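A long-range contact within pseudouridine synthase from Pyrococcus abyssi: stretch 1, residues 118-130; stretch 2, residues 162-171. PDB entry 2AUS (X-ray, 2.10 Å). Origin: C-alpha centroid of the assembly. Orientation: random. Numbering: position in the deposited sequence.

Stretch 1, residues 118-130: GDVPEDKIRAVMK
Stretch 2 (162-171) EIDGRDVLFR

A helix packed on a β-hairpin shows how a few side chains of complementary character can join segments distant in sequence. In this pseudouridine synthase, an extended segment, Gly118 to Pro121, leads into a helix that starts at Glu122, with Pro121 (phi/psi -59/141°) at the N-cap. The hairpin pairs strand 162-164 with strand 167-171 through a type II' turn from Asp164 to Asp167. Gly165 takes phi/psi 65/-110°, a positive phi that favours glycine, and Arg166 -93/-4°. The turn is closed by Asp167 N to Asp164 O (3.0 Å) and Asp164 N to Asp167 O (2.9 Å). The helix runs at 40° to the second strand and 140° to the first, their axes 11.2 and 10.2 Å apart at closest approach. CA–CA neighbours set the register: Asp119–Arg166 6.1 Å, Glu122–Ile163 7.1 Å, Ile125–Val168 8.6 Å and Met129–Phe170 9.5 Å.

Of the 523 Å² buried between the stretches, Ile163 contributes most. Its side chain (m, t) points toward the helix, where Ile163 CG2 lies 4.1 Å from Ile125 CD1 and Ile163 CD1 lies 3.6 Å from Glu122 CG. Ile163 CD1 also sits over one face of the Arg126 guanidinium, 3.3 Å from Arg126 NH1. Glu122 (t, t, chi3 -59°) and Arg126 (m, t, t, chi4 69°) start sideways, but their ends come nearer. Arg126 NH1 makes a weak, salt-bridging hydrogen bond to Glu122 OE2 at 2.9 Å, so a charged pair one helical turn apart borders an apolar branch.

Arg166, next in area, works from the turn. Its CA-to-CB bond points sideways, but an extended chain (m, t, t, chi4 -178°) brings the guanidinium to the loop. Asp119 (chi1 -53°, chi2 -47°) also starts sideways, its end coming nearer to meet it. Arg166 NE donates to Asp119 OD1 at 2.8 Å, a nearly linear hydrogen bond (168°) within a salt bridge, with OD1 at the guanidinium edge, near its plane. Gly118 CA covers one face, 3.6 Å from Arg166 CZ. Nearby, a water accepts from Val120 N (2.8 Å) and donates to Gly165 O (2.7 Å), linking the two backbones.

Met129 anchors the far end. With chi angles m, t and p (72°), its flexible chain places Met129 SD 3.8 Å from Val168 CG1 and Met129 CE 3.5 Å from the Phe170 ring centroid, 17° off the normal, a CH-π contact. Phe170 (chi1 69°, chi2 98°) points toward the helix, offering that ring face. Between these ends, buried Ile125 (m, t) sets Ile125 CG2 4.0 Å from Val168 CG2 (Val168 chi1 t). The alternation of the strand turns Val168 and Phe170 toward the helix and Leu169 away.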

ATOM      1  N   GLY A 118      11.218  14.429  25.949  1.00 55.30           N
ATOM      2  CA  GLY A 118      11.284  15.533  26.885  1.00 55.31           C
ATOM      3  C   GLY A 118      12.244  16.579  26.362  1.00 56.29           C
ATOM      4  O   GLY A 118      13.158  16.255  25.603  1.00 56.09           O
ATOM      5  N   ASP A 119      12.046  17.830  26.763  1.00 57.89           N
ATOM      6  CA  ASP A 119      12.909  18.913  26.304  1.00 59.15           C
ATOM      7  C   ASP A 119      14.333  18.796  26.838  1.00 59.40           C
ATOM      8  O   ASP A 119      14.553  18.562  28.026  1.00 60.66           O
ATOM      9  CB  ASP A 119      12.316  20.262  26.705  1.00 61.60           C
ATOM     10  CG  ASP A 119      10.876  20.417  26.260  1.00 64.38           C
ATOM     11  OD1 ASP A 119      10.583  20.119  25.085  1.00 64.71           O
ATOM     12  OD2 ASP A 119      10.038  20.834  27.090  1.00 67.08           O
ATOM     13  N   VAL A 120      15.296  18.954  25.937  1.00 59.03           N
ATOM     14  CA  VAL A 120      16.708  18.874  26.267  1.00 58.41           C
ATOM     15  C   VAL A 120      17.418  20.003  25.530  1.00 60.12           C
ATOM     16  O   VAL A 120      17.163  20.236  24.350  1.00 60.83           O
ATOM     17  CB  VAL A 120      17.321  17.523  25.808  1.00 57.13           C
ATOM     18  CG1 VAL A 120      18.792  17.455  26.200  1.00 53.80           C
ATOM     19  CG2 VAL A 120      16.551  16.357  26.420  1.00 53.98           C
ATOM     20  N   PRO A 121      18.304  20.731  26.223  1.00 61.53           N
ATOM     21  CA  PRO A 121      19.036  21.834  25.593  1.00 61.98           C
ATOM     22  C   PRO A 121      19.857  21.333  24.410  1.00 63.22           C
ATOM     23  O   PRO A 121      20.448  20.253  24.472  1.00 62.16           O
ATOM     24  CB  PRO A 121      19.910  22.357  26.730  1.00 61.93           C
ATOM     25  CG  PRO A 121      19.061  22.100  27.935  1.00 62.50           C
ATOM     26  CD  PRO A 121      18.557  20.699  27.673  1.00 62.67           C
ATOM     27  N   GLU A 122      19.894  22.120  23.340  1.00 64.28           N
ATOM     28  CA  GLU A 122      20.629  21.745  22.141  1.00 65.91           C
ATOM     29  C   GLU A 122      22.095  21.416  22.419  1.00 66.76           C
ATOM     30  O   GLU A 122      22.659  20.506  21.811  1.00 66.67           O
ATOM     31  CB  GLU A 122      20.534  22.860  21.097  1.00 67.24           C
ATOM     32  CG  GLU A 122      21.167  22.494  19.765  1.00 71.98           C
ATOM     33  CD  GLU A 122      20.980  23.564  18.701  1.00 75.16           C
ATOM     34  OE1 GLU A 122      19.814  23.890  18.375  1.00 76.08           O
ATOM     35  OE2 GLU A 122      22.003  24.070  18.186  1.00 76.82           O
ATOM     36  N   ASP A 123      22.708  22.159  23.335  1.00 67.07           N
ATOM     37  CA  ASP A 123      24.108  21.943  23.691  1.00 67.36           C
ATOM     38  C   ASP A 123      24.312  20.571  24.331  1.00 65.57           C
ATOM     39  O   ASP A 123      25.316  19.900  24.083  1.00 65.32           O
ATOM     40  CB  ASP A 123      24.585  23.037  24.655  1.00 71.04           C
ATOM     41  CG  ASP A 123      23.707  23.151  25.893  1.00 75.02           C
ATOM     42  OD1 ASP A 123      22.512  23.495  25.748  1.00 77.90           O
ATOM     43  OD2 ASP A 123      24.212  22.894  27.010  1.00 76.72           O
ATOM     44  N   LYS A 124      23.355  20.161  25.156  1.00 63.73           N
ATOM     45  CA  LYS A 124      23.428  18.871  25.828  1.00 62.52           C
ATOM     46  C   LYS A 124      23.281  17.729  24.818  1.00 62.78           C
ATOM     47  O   LYS A 124      24.045  16.759  24.846  1.00 62.54           O
ATOM     48  CB  LYS A 124      22.335  18.776  26.891  1.00 62.19           C
ATOM     49  CG  LYS A 124      22.438  17.547  27.777  1.00 64.07           C
ATOM     50  CD  LYS A 124      21.311  17.506  28.793  1.00 65.97           C
ATOM     51  CE  LYS A 124      21.335  16.215  29.599  1.00 67.59           C
ATOM     52  NZ  LYS A 124      20.139  16.100  30.483  1.00 69.40           N
ATOM     53  N   ILE A 125      22.306  17.849  23.921  1.00 61.96           N
ATOM     54  CA  ILE A 125      22.083  16.824  22.905  1.00 60.96           C
ATOM     55  C   ILE A 125      23.358  16.573  22.107  1.00 61.86           C
ATOM     56  O   ILE A 125      23.750  15.424  21.897  1.00 61.93           O
ATOM     57  CB  ILE A 125      20.969  17.225  21.909  1.00 59.02           C
ATOM     58  CG1 ILE A 125      19.659  17.491  22.658  1.00 57.62           C
ATOM     59  CG2 ILE A 125      20.763  16.108  20.888  1.00 56.76           C
ATOM     60  CD1 ILE A 125      18.513  17.927  21.760  1.00 54.28           C
ATOM     61  N   ARG A 126      23.999  17.648  21.659  1.00 62.87           N
ATOM     62  CA  ARG A 126      25.224  17.529  20.876  1.00 65.05           C
ATOM     63  C   ARG A 126      26.374  16.880  21.634  1.00 66.20           C
ATOM     64  O   ARG A 126      27.154  16.126  21.054  1.00 66.41           O
ATOM     65  CB  ARG A 126      25.672  18.898  20.362  1.00 65.98           C
ATOM     66  CG  ARG A 126      24.923  19.368  19.125  1.00 68.91           C
ATOM     67  CD  ARG A 126      25.781  20.314  18.298  1.00 70.28           C
ATOM     68  NE  ARG A 126      25.254  20.486  16.947  1.00 72.19           N
ATOM     69  CZ  ARG A 126      24.119  21.116  16.663  1.00 73.01           C
ATOM     70  NH1 ARG A 126      23.391  21.640  17.639  1.00 73.47           N
ATOM     71  NH2 ARG A 126      23.709  21.216  15.403  1.00 73.23           N
ATOM     72  N   ALA A 127      26.478  17.171  22.928  1.00 67.22           N
ATOM     73  CA  ALA A 127      27.550  16.609  23.741  1.00 67.82           C
ATOM     74  C   ALA A 127      27.345  15.120  23.987  1.00 68.10           C
ATOM     75  O   ALA A 127      28.285  14.333  23.880  1.00 68.88           O
ATOM     76  CB  ALA A 127      27.642  17.350  25.071  1.00 67.02           C
ATOM     77  N   VAL A 128      26.115  14.739  24.315  1.00 68.35           N
ATOM     78  CA  VAL A 128      25.790  13.345  24.587  1.00 68.52           C
ATOM     79  C   VAL A 128      25.892  12.460  23.350  1.00 69.13           C
ATOM     80  O   VAL A 128      26.334  11.313  23.433  1.00 69.23           O
ATOM     81  CB  VAL A 128      24.373  13.210  25.164  1.00 68.10           C
ATOM     82  CG1 VAL A 128      23.998  11.745  25.295  1.00 67.54           C
ATOM     83  CG2 VAL A 128      24.312  13.894  26.517  1.00 69.24           C
ATOM     84  N   MET A 129      25.477  12.985  22.205  1.00 68.82           N
ATOM     85  CA  MET A 129      25.539  12.209  20.977  1.00 69.29           C
ATOM     86  C   MET A 129      26.957  12.177  20.442  1.00 69.86           C
ATOM     87  O   MET A 129      27.251  11.496  19.460  1.00 70.65           O
ATOM     88  CB  MET A 129      24.586  12.785  19.932  1.00 67.90           C
ATOM     89  CG  MET A 129      23.130  12.490  20.236  1.00 66.57           C
ATOM     90  SD  MET A 129      22.028  13.124  18.981  1.00 67.14           S
ATOM     91  CE  MET A 129      22.368  11.984  17.620  1.00 65.41           C
ATOM     92  N   LYS A 130      27.838  12.918  21.100  1.00 69.99           N
ATOM     93  CA  LYS A 130      29.235  12.954  20.700  1.00 70.94           C
ATOM     94  C   LYS A 130      29.947  11.829  21.447  1.00 70.27           C
ATOM     95  O   LYS A 130      30.918  11.260  20.958  1.00 70.41           O
ATOM     96  CB  LYS A 130      29.856  14.307  21.060  1.00 72.27           C
ATOM     97  CG  LYS A 130      31.250  14.528  20.494  1.00 73.66           C
ATOM     98  CD  LYS A 130      31.228  14.544  18.971  1.00 75.52           C
ATOM     99  CE  LYS A 130      32.619  14.766  18.387  1.00 75.90           C
ATOM    100  NZ  LYS A 130      32.606  14.735  16.894  1.00 74.64           N
ATOM    101  N   GLU A 162      20.388  18.305  11.885  1.00 55.04           N
ATOM    102  CA  GLU A 162      19.538  19.371  12.394  1.00 54.79           C
ATOM    103  C   GLU A 162      18.893  19.025  13.727  1.00 53.31           C
ATOM    104  O   GLU A 162      18.623  17.863  14.024  1.00 51.72           O
ATOM    105  CB  GLU A 162      18.432  19.703  11.388  1.00 56.59           C
ATOM    106  CG  GLU A 162      18.922  20.086  10.003  1.00 59.48           C
ATOM    107  CD  GLU A 162      17.787  20.509   9.090  1.00 59.54           C
ATOM    108  OE1 GLU A 162      16.634  20.115   9.362  1.00 59.23           O
ATOM    109  OE2 GLU A 162      18.053  21.219   8.095  1.00 60.99           O
ATOM    110  N   ILE A 163      18.646  20.058  14.524  1.00 52.02           N
ATOM    111  CA  ILE A 163      17.995  19.893  15.813  1.00 51.63           C
ATOM    112  C   ILE A 163      16.870  20.911  15.916  1.00 51.06           C
ATOM    113  O   ILE A 163      17.119  22.115  15.868  1.00 51.99           O
ATOM    114  CB  ILE A 163      18.957  20.147  16.990  1.00 51.33           C
ATOM    115  CG1 ILE A 163      20.071  19.099  17.004  1.00 52.19           C
ATOM    116  CG2 ILE A 163      18.175  20.125  18.301  1.00 51.51           C
ATOM    117  CD1 ILE A 163      21.088  19.301  18.104  1.00 50.92           C
ATOM    118  N   ASP A 164      15.638  20.433  16.039  1.00 49.74           N
ATOM    119  CA  ASP A 164      14.502  21.332  16.188  1.00 49.22           C
ATOM    120  C   ASP A 164      13.699  20.871  17.402  1.00 48.18           C
ATOM    121  O   ASP A 164      12.836  19.995  17.301  1.00 46.50           O
ATOM    122  CB  ASP A 164      13.611  21.323  14.942  1.00 51.36           C
ATOM    123  CG  ASP A 164      12.590  22.470  14.943  1.00 54.29           C
ATOM    124  OD1 ASP A 164      12.211  22.940  16.043  1.00 53.66           O
ATOM    125  OD2 ASP A 164      12.156  22.895  13.849  1.00 52.86           O
ATOM    126  N   GLY A 165      14.003  21.455  18.555  1.00 47.86           N
ATOM    127  CA  GLY A 165      13.302  21.092  19.769  1.00 48.59           C
ATOM    128  C   GLY A 165      13.552  19.651  20.178  1.00 49.33           C
ATOM    129  O   GLY A 165      14.652  19.294  20.597  1.00 49.81           O
ATOM    130  N   ARG A 166      12.530  18.817  20.046  1.00 49.81           N
ATOM    131  CA  ARG A 166      12.645  17.418  20.416  1.00 50.52           C
ATOM    132  C   ARG A 166      13.045  16.521  19.257  1.00 50.56           C
ATOM    133  O   ARG A 166      13.258  15.322  19.443  1.00 51.06           O
ATOM    134  CB  ARG A 166      11.325  16.928  20.999  1.00 51.77           C
ATOM    135  CG  ARG A 166      10.918  17.674  22.245  1.00 56.08           C
ATOM    136  CD  ARG A 166       9.858  16.929  23.003  1.00 58.12           C
ATOM    137  NE  ARG A 166       9.537  17.610  24.248  1.00 61.52           N
ATOM    138  CZ  ARG A 166       8.656  17.157  25.131  1.00 63.36           C
ATOM    139  NH1 ARG A 166       8.011  16.018  24.898  1.00 62.86           N
ATOM    140  NH2 ARG A 166       8.415  17.845  26.240  1.00 63.34           N
ATOM    141  N   ASP A 167      13.146  17.097  18.065  1.00 50.05           N
ATOM    142  CA  ASP A 167      13.506  16.326  16.885  1.00 50.09           C
ATOM    143  C   ASP A 167      14.969  16.487  16.518  1.00 47.75           C
ATOM    144  O   ASP A 167      15.475  17.601  16.365  1.00 47.74           O
ATOM    145  CB  ASP A 167      12.615  16.720  15.708  1.00 53.47           C
ATOM    146  CG  ASP A 167      11.161  16.321  15.920  1.00 56.90           C
ATOM    147  OD1 ASP A 167      10.886  15.106  16.054  1.00 56.76           O
ATOM    148  OD2 ASP A 167      10.298  17.225  15.954  1.00 59.89           O
ATOM    149  N   VAL A 168      15.645  15.354  16.387  1.00 45.43           N
ATOM    150  CA  VAL A 168      17.059  15.351  16.055  1.00 43.29           C
ATOM    151  C   VAL A 168      17.288  14.512  14.814  1.00 41.79           C
ATOM    152  O   VAL A 168      17.023  13.315  14.807  1.00 40.39           O
ATOM    153  CB  VAL A 168      17.905  14.778  17.220  1.00 43.63           C
ATOM    154  CG1 VAL A 168      19.395  14.841  16.877  1.00 42.11           C
ATOM    155  CG2 VAL A 168      17.621  15.558  18.495  1.00 42.79           C
ATOM    156  N   LEU A 169      17.761  15.163  13.759  1.00 41.71           N
ATOM    157  CA  LEU A 169      18.051  14.494  12.500  1.00 42.21           C
ATOM    158  C   LEU A 169      19.566  14.286  12.463  1.00 43.59           C
ATOM    159  O   LEU A 169      20.333  15.253  12.487  1.00 44.86           O
ATOM    160  CB  LEU A 169      17.605  15.372  11.323  1.00 40.22           C
ATOM    161  CG  LEU A 169      17.939  14.875   9.913  1.00 41.67           C
ATOM    162  CD1 LEU A 169      17.142  13.616   9.596  1.00 38.20           C
ATOM    163  CD2 LEU A 169      17.622  15.970   8.894  1.00 41.37           C
ATOM    164  N   PHE A 170      20.007  13.033  12.413  1.00 42.61           N
ATOM    165  CA  PHE A 170      21.440  12.787  12.391  1.00 42.28           C
ATOM    166  C   PHE A 170      21.863  11.660  11.471  1.00 41.93           C
ATOM    167  O   PHE A 170      21.067  10.793  11.118  1.00 40.52           O
ATOM    168  CB  PHE A 170      21.947  12.519  13.809  1.00 42.41           C
ATOM    169  CG  PHE A 170      21.481  11.214  14.397  1.00 42.58           C
ATOM    170  CD1 PHE A 170      22.306  10.094  14.378  1.00 43.74           C
ATOM    171  CD2 PHE A 170      20.234  11.117  15.007  1.00 43.39           C
ATOM    172  CE1 PHE A 170      21.899   8.892  14.965  1.00 43.55           C
ATOM    173  CE2 PHE A 170      19.817   9.924  15.594  1.00 44.46           C
ATOM    174  CZ  PHE A 170      20.654   8.809  15.574  1.00 44.88           C
ATOM    175  N   ARG A 171      23.129  11.703  11.073  1.00 43.30           N
ATOM    176  CA  ARG A 171      23.709  10.694  10.201  1.00 45.74           C
ATOM    177  C   ARG A 171      24.653   9.887  11.074  1.00 44.93           C
ATOM    178  O   ARG A 171      25.371  10.448  11.898  1.00 45.51           O
ATOM    179  CB  ARG A 171      24.472  11.365   9.059  1.00 49.41           C
ATOM    180  CG  ARG A 171      25.384  10.434   8.280  1.00 54.26           C
ATOM    181  CD  ARG A 171      26.021  11.170   7.110  1.00 56.00           C
ATOM    182  NE  ARG A 171      25.079  11.309   6.005  1.00 61.08           N
ATOM    183  CZ  ARG A 171      24.836  12.441   5.354  1.00 62.88           C
ATOM    184  NH1 ARG A 171      25.466  13.559   5.697  1.00 64.46           N
ATOM    185  NH2 ARG A 171      23.964  12.454   4.351  1.00 62.90           N
TER
HETATM  186  O   HOH W   1      14.478  19.457  23.326  1.00 60.24           O